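Local structure of zinc chaperone AztD (Citrobacter koseri, 6CMK) at residues Gly195-Val198 against Lys204-Gly207; Asp223-Ser228 against Leu234-Lys239. The protein acts as a periplasmic zinc chaperone that hands one zinc ion directly to the solute-binding protein AztC of the AztABCD transport system. All coordinates share one frame; numbering follows the deposited sequence.

Interaction 1. Residues Gly195-Val198 against Lys204-Gly207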
loop_
_atom_site.group_PDB
_atom_site.type_symbol
_atom_site.label_atom_id
_atom_site.label_comp_id
_atom_site.label_asym_id
_atom_site.label_seq_id
_atom_site.Cartn_x
_atom_site.Cartn_y
_atom_site.Cartn_z
ATOM N N GLY B 195 -18.632 -24.720 9.847
ATOM C CA GLY B 195 -17.637 -23.936 10.549
ATOM C C GLY B 195 -16.384 -23.846 9.703
ATOM O O GLY B 195 -16.414 -24.131 8.503
ATOM N N ALA B 196 -15.285 -23.463 10.348
ATOM C CA ALA B 196 -14.005 -23.318 9.671
ATOM C C ALA B 196 -12.907 -23.788 10.606
ATOM O O ALA B 196 -13.072 -23.805 11.827
ATOM C CB ALA B 196 -13.738 -21.871 9.247
ATOM N N ARG B 197 -11.768 -24.152 10.021
ATOM C CA ARG B 197 -10.628 -24.565 10.820
ATOM C C ARG B 197 -9.330 -24.136 10.160
ATOM O O ARG B 197 -9.251 -23.962 8.940
ATOM C CB ARG B 197 -10.605 -26.083 11.041
ATOM C CG ARG B 197 -10.462 -26.917 9.775
ATOM C CD ARG B 197 -10.172 -28.380 10.121
ATOM N NE ARG B 197 -11.259 -29.015 10.860
ATOM C CZ ARG B 197 -12.112 -29.911 10.360
ATOM N NH1 ARG B 197 -12.029 -30.309 9.098
ATOM N NH2 ARG B 197 -13.060 -30.424 11.136
ATOM N N VAL B 198 -8.309 -23.982 10.989
ATOM C CA VAL B 198 -6.947 -23.782 10.512
ATOM C C VAL B 198 -6.366 -25.135 10.125
ATOM O O VAL B 198 -6.520 -26.118 10.859
ATOM C CB VAL B 198 -6.092 -23.105 11.595
ATOM C CG1 VAL B 198 -4.655 -22.930 11.113
ATOM C CG2 VAL B 198 -6.696 -21.758 12.005
ATOM N N LYS B 204 -3.202 -30.855 7.761
ATOM C CA LYS B 204 -3.230 -31.181 9.182
ATOM C C LYS B 204 -3.999 -30.096 9.927
ATOM O O LYS B 204 -3.688 -28.908 9.806
ATOM C CB LYS B 204 -1.813 -31.291 9.737
ATOM C CG LYS B 204 -1.450 -32.590 10.425
ATOM C CD LYS B 204 -0.011 -32.540 10.937
ATOM C CE LYS B 204 1.024 -32.724 9.820
ATOM N NZ LYS B 204 1.343 -31.497 9.018
ATOM N N LYS B 205 -5.017 -30.507 10.675
ATOM C CA LYS B 205 -5.776 -29.578 11.498
ATOM C C LYS B 205 -4.878 -28.948 12.556
ATOM O O LYS B 205 -4.012 -29.606 13.138
ATOM C CB LYS B 205 -6.948 -30.323 12.143
ATOM C CG LYS B 205 -7.758 -29.548 13.168
ATOM C CD LYS B 205 -8.947 -30.394 13.636
ATOM C CE LYS B 205 -9.602 -29.838 14.896
ATOM N NZ LYS B 205 -10.876 -30.535 15.242
ATOM N N VAL B 206 -5.075 -27.655 12.793
ATOM C CA VAL B 206 -4.334 -26.919 13.811
ATOM C C VAL B 206 -5.340 -26.363 14.804
ATOM O O VAL B 206 -6.221 -25.580 14.427
ATOM C CB VAL B 206 -3.493 -25.783 13.202
ATOM C CG1 VAL B 206 -2.796 -24.985 14.302
ATOM C CG2 VAL B 206 -2.486 -26.340 12.207
ATOM N N GLY B 207 -5.205 -26.755 16.068
ATOM C CA GLY B 207 -6.054 -26.188 17.097
ATOM C C GLY B 207 -7.475 -26.724 17.017
ATOM O O GLY B 207 -7.718 -27.872 16.636
HETATM O O HOH W 1 -8.430 -24.404 13.999
#
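V198 holds CG1 anti to its backbone N (chi1 178°), which lays that methyl beside the carbonyl carbon and against V206, with CG1 3.7 Å from V206 CB. R197 is turned differently: its CG sits between backbone N and carbonyl carbon (chi1 63°), and a bend at chi3 carries the guanidinium across the chain of K205. K205 is extended all the way to its ammonium, and the two long side chains meet at about a right angle, R197 NE lying 3.9 Å from K205 CD.

Between the backbones there is one direct hydrogen bond: V206 N donates to V198 O at 2.9 Å, fairly straight at the hydrogen (160°) although the donor stands above the carbonyl plane. The same oxygen receives a CA-H...O contact from K205, with CA 3.6 Å away. No direct bond returns from V198 N; a water accepts from it at 3.0 Å and lies close to V206 O, though that second leg is too short to be trusted. The single direct bond joins V198 and V206 as a loose antiparallel pair in a hairpin of strands 195-200 and 205-206, at the outer part of a propeller blade. Both side chains also rest on Y178 of the neighbouring strand 178-183. At G207 the chain turns a corner and then runs back along strand 195-200 as strand 208-211, where A196 and A210 share a backbone hydrogen bond.

R197 NH2 and K205 NZ come within 4.7 Å of each other, but R197 NE and K205 NZ both form salt bridges to D209 OD1, just past the corner. One carboxylate oxygen therefore gathers both cations, which would be expected to make their closeness tolerable and to favour the charged form of K205 while the aliphatic parts cross.

Interaction 2. Residues Asp223-Ser228 against Leu234-Lys239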
loop_
_atom_site.group_PDB
_atom_site.type_symbol
_atom_site.label_atom_id
_atom_site.label_comp_id
_atom_site.label_asym_id
_atom_site.label_seq_id
_atom_site.Cartn_x
_atom_site.Cartn_y
_atom_site.Cartn_z
ATOM N N ASP B 223 -6.066 -6.288 7.437
ATOM C CA ASP B 223 -5.466 -7.500 7.986
ATOM C C ASP B 223 -6.487 -8.500 8.528
ATOM O O ASP B 223 -6.080 -9.519 9.106
ATOM C CB ASP B 223 -4.464 -7.131 9.087
ATOM C CG ASP B 223 -5.118 -6.712 10.394
ATOM O OD1 ASP B 223 -6.339 -6.427 10.458
ATOM O OD2 ASP B 223 -4.372 -6.670 11.394
ATOM N N THR B 224 -7.783 -8.274 8.318
ATOM C CA THR B 224 -8.830 -9.108 8.895
ATOM C C THR B 224 -9.664 -9.724 7.783
ATOM O O THR B 224 -10.064 -9.034 6.843
ATOM C CB THR B 224 -9.717 -8.289 9.844
ATOM O OG1 THR B 224 -8.898 -7.770 10.896
ATOM C CG2 THR B 224 -10.817 -9.158 10.461
ATOM N N PHE B 225 -9.893 -11.030 7.873
ATOM C CA PHE B 225 -10.747 -11.723 6.925
ATOM C C PHE B 225 -12.000 -12.206 7.641
ATOM O O PHE B 225 -11.938 -12.663 8.785
ATOM C CB PHE B 225 -10.017 -12.903 6.272
ATOM C CG PHE B 225 -10.597 -13.290 4.960
ATOM C CD1 PHE B 225 -11.638 -14.197 4.899
ATOM C CD2 PHE B 225 -10.130 -12.722 3.785
ATOM C CE1 PHE B 225 -12.199 -14.529 3.702
ATOM C CE2 PHE B 225 -10.685 -13.056 2.574
ATOM C CZ PHE B 225 -11.729 -13.964 2.535
ATOM N N ALA B 226 -13.141 -12.104 6.970
ATOM C CA ALA B 226 -14.413 -12.453 7.586
ATOM C C ALA B 226 -15.116 -13.563 6.817
ATOM O O ALA B 226 -15.126 -13.566 5.586
ATOM C CB ALA B 226 -15.332 -11.237 7.669
ATOM N N LEU B 227 -15.701 -14.497 7.568
ATOM C CA LEU B 227 -16.594 -15.525 7.049
ATOM C C LEU B 227 -17.908 -15.395 7.805
ATOM O O LEU B 227 -17.908 -15.313 9.036
ATOM C CB LEU B 227 -16.008 -16.935 7.235
ATOM C CG LEU B 227 -14.578 -17.192 6.736
ATOM C CD1 LEU B 227 -14.135 -18.596 7.129
ATOM C CD2 LEU B 227 -14.477 -17.003 5.235
ATOM N N SER B 228 -19.020 -15.374 7.085
ATOM C CA SER B 228 -20.316 -15.169 7.715
ATOM C C SER B 228 -21.084 -16.479 7.822
ATOM O O SER B 228 -20.943 -17.377 6.990
ATOM C CB SER B 228 -21.141 -14.146 6.934
ATOM O OG SER B 228 -21.147 -14.441 5.556
ATOM N N LEU B 234 -16.970 -15.080 11.594
ATOM C CA LEU B 234 -15.647 -15.504 12.016
ATOM C C LEU B 234 -14.678 -14.461 11.489
ATOM O O LEU B 234 -14.761 -14.075 10.320
ATOM C CB LEU B 234 -15.293 -16.882 11.470
ATOM C CG LEU B 234 -16.167 -18.055 11.893
ATOM C CD1 LEU B 234 -15.631 -19.316 11.259
ATOM C CD2 LEU B 234 -16.225 -18.213 13.404
ATOM N N LEU B 235 -13.791 -13.983 12.354
ATOM C CA LEU B 235 -12.819 -12.963 11.997
ATOM C C LEU B 235 -11.440 -13.573 12.150
ATOM O O LEU B 235 -11.137 -14.151 13.195
ATOM C CB LEU B 235 -12.963 -11.725 12.884
ATOM C CG LEU B 235 -14.303 -10.999 12.747
ATOM C CD1 LEU B 235 -14.398 -9.829 13.697
ATOM C CD2 LEU B 235 -14.522 -10.531 11.316
ATOM N N ILE B 236 -10.624 -13.465 11.104
ATOM C CA ILE B 236 -9.337 -14.156 11.024
ATOM C C ILE B 236 -8.225 -13.128 10.879
ATOM O O ILE B 236 -8.321 -12.211 10.061
ATOM C CB ILE B 236 -9.291 -15.140 9.835
ATOM C CG1 ILE B 236 -10.552 -16.024 9.790
ATOM C CG2 ILE B 236 -8.039 -16.018 9.907
ATOM C CD1 ILE B 236 -10.728 -16.722 8.463
ATOM N N THR B 237 -7.152 -13.311 11.651
ATOM C CA THR B 237 -5.927 -12.530 11.511
ATOM C C THR B 237 -4.743 -13.475 11.631
ATOM O O THR B 237 -4.851 -14.547 12.228
ATOM C CB THR B 237 -5.785 -11.457 12.589
ATOM O OG1 THR B 237 -5.867 -12.078 13.873
ATOM C CG2 THR B 237 -6.870 -10.400 12.474
ATOM N N GLN B 238 -3.602 -13.065 11.070
ATOM C CA GLN B 238 -2.362 -13.807 11.256
ATOM C C GLN B 238 -1.235 -12.829 11.508
ATOM O O GLN B 238 -1.073 -11.856 10.766
ATOM C CB GLN B 238 -2.001 -14.672 10.046
ATOM C CG GLN B 238 -0.736 -15.509 10.300
ATOM C CD GLN B 238 -0.316 -16.341 9.113
ATOM O OE1 GLN B 238 -0.432 -15.920 7.966
ATOM N NE2 GLN B 238 0.185 -17.537 9.387
ATOM N N LYS B 239 -0.446 -13.107 12.535
ATOM C CA LYS B 239 0.793 -12.368 12.728
ATOM C C LYS B 239 1.958 -13.311 12.456
ATOM O O LYS B 239 2.158 -13.710 11.304
ATOM C CB LYS B 239 0.789 -11.728 14.111
ATOM C CG LYS B 239 -0.254 -10.608 14.144
ATOM C CD LYS B 239 -0.286 -9.855 15.452
ATOM C CE LYS B 239 -1.612 -9.123 15.623
ATOM N NZ LYS B 239 -1.834 -8.074 14.585
HETATM O O HOH W 2 -3.610 -10.659 9.521
HETATM O O HOH W 3 -2.731 -9.042 11.970
#
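F225 O is gripped by two neighbours on the facing strand: I236 N donates to it at 2.8 Å, and L235 CA brings a CA-H...O contact at 3.3 Å. F225 N bonds back to I236 O, and L227 and L234 repeat the exchange, with L234 N 2.7 Å from L227 O. Between these hydrogen-bonded pairs sits the non-hydrogen-bonded pair A226 and L235. L235 keeps CG beside its backbone N, anti to the carbonyl carbon (chi1 -63°), and from there CD2 reaches across to A226 CB at 3.8 Å and also touches T224 CG2.

This is the antiparallel hairpin in the middle of a four-stranded propeller blade, flanked by strands 218-221 and 244-249. On the face carrying F225, L227, L234 and I236, the L227 and I236 side chains meet through their CD1 methyls, while L227 CD2 lies in plane at the edge of the F225 ring.

At the T224 and T237 side of the hairpin, the two threonine side chains lie side by side, and T224 OG1 donates to D223 OD1 at 2.9 Å from above the carboxylate plane. Q269 holds that oxygen too. D223 OD2 and K239 NZ stay 4.3 Å apart, beyond a salt bridge, with a water hydrogen-bonded to both at 2.9 Å.

The two contacts follow one another along the chain, in successive blades, with centres 14 Å apart. A196, in the strand of interaction 1, is where they meet: its CB packs 3.8 Å from L234 CD1 and 3.9 Å from L227 CD1, so strand 195-200 packs on the leucines of the next blade. Interaction 1 lies at the surface, away from the zinc sites, whereas interaction 2 is buried. The L227 side chain is about 11 Å from a bound zinc ion and about 8 Å from the side chains of H126 and H216, both ligands of zinc site 1. S228, next along, hydrogen-bonds through OG to the backbone oxygen of H216.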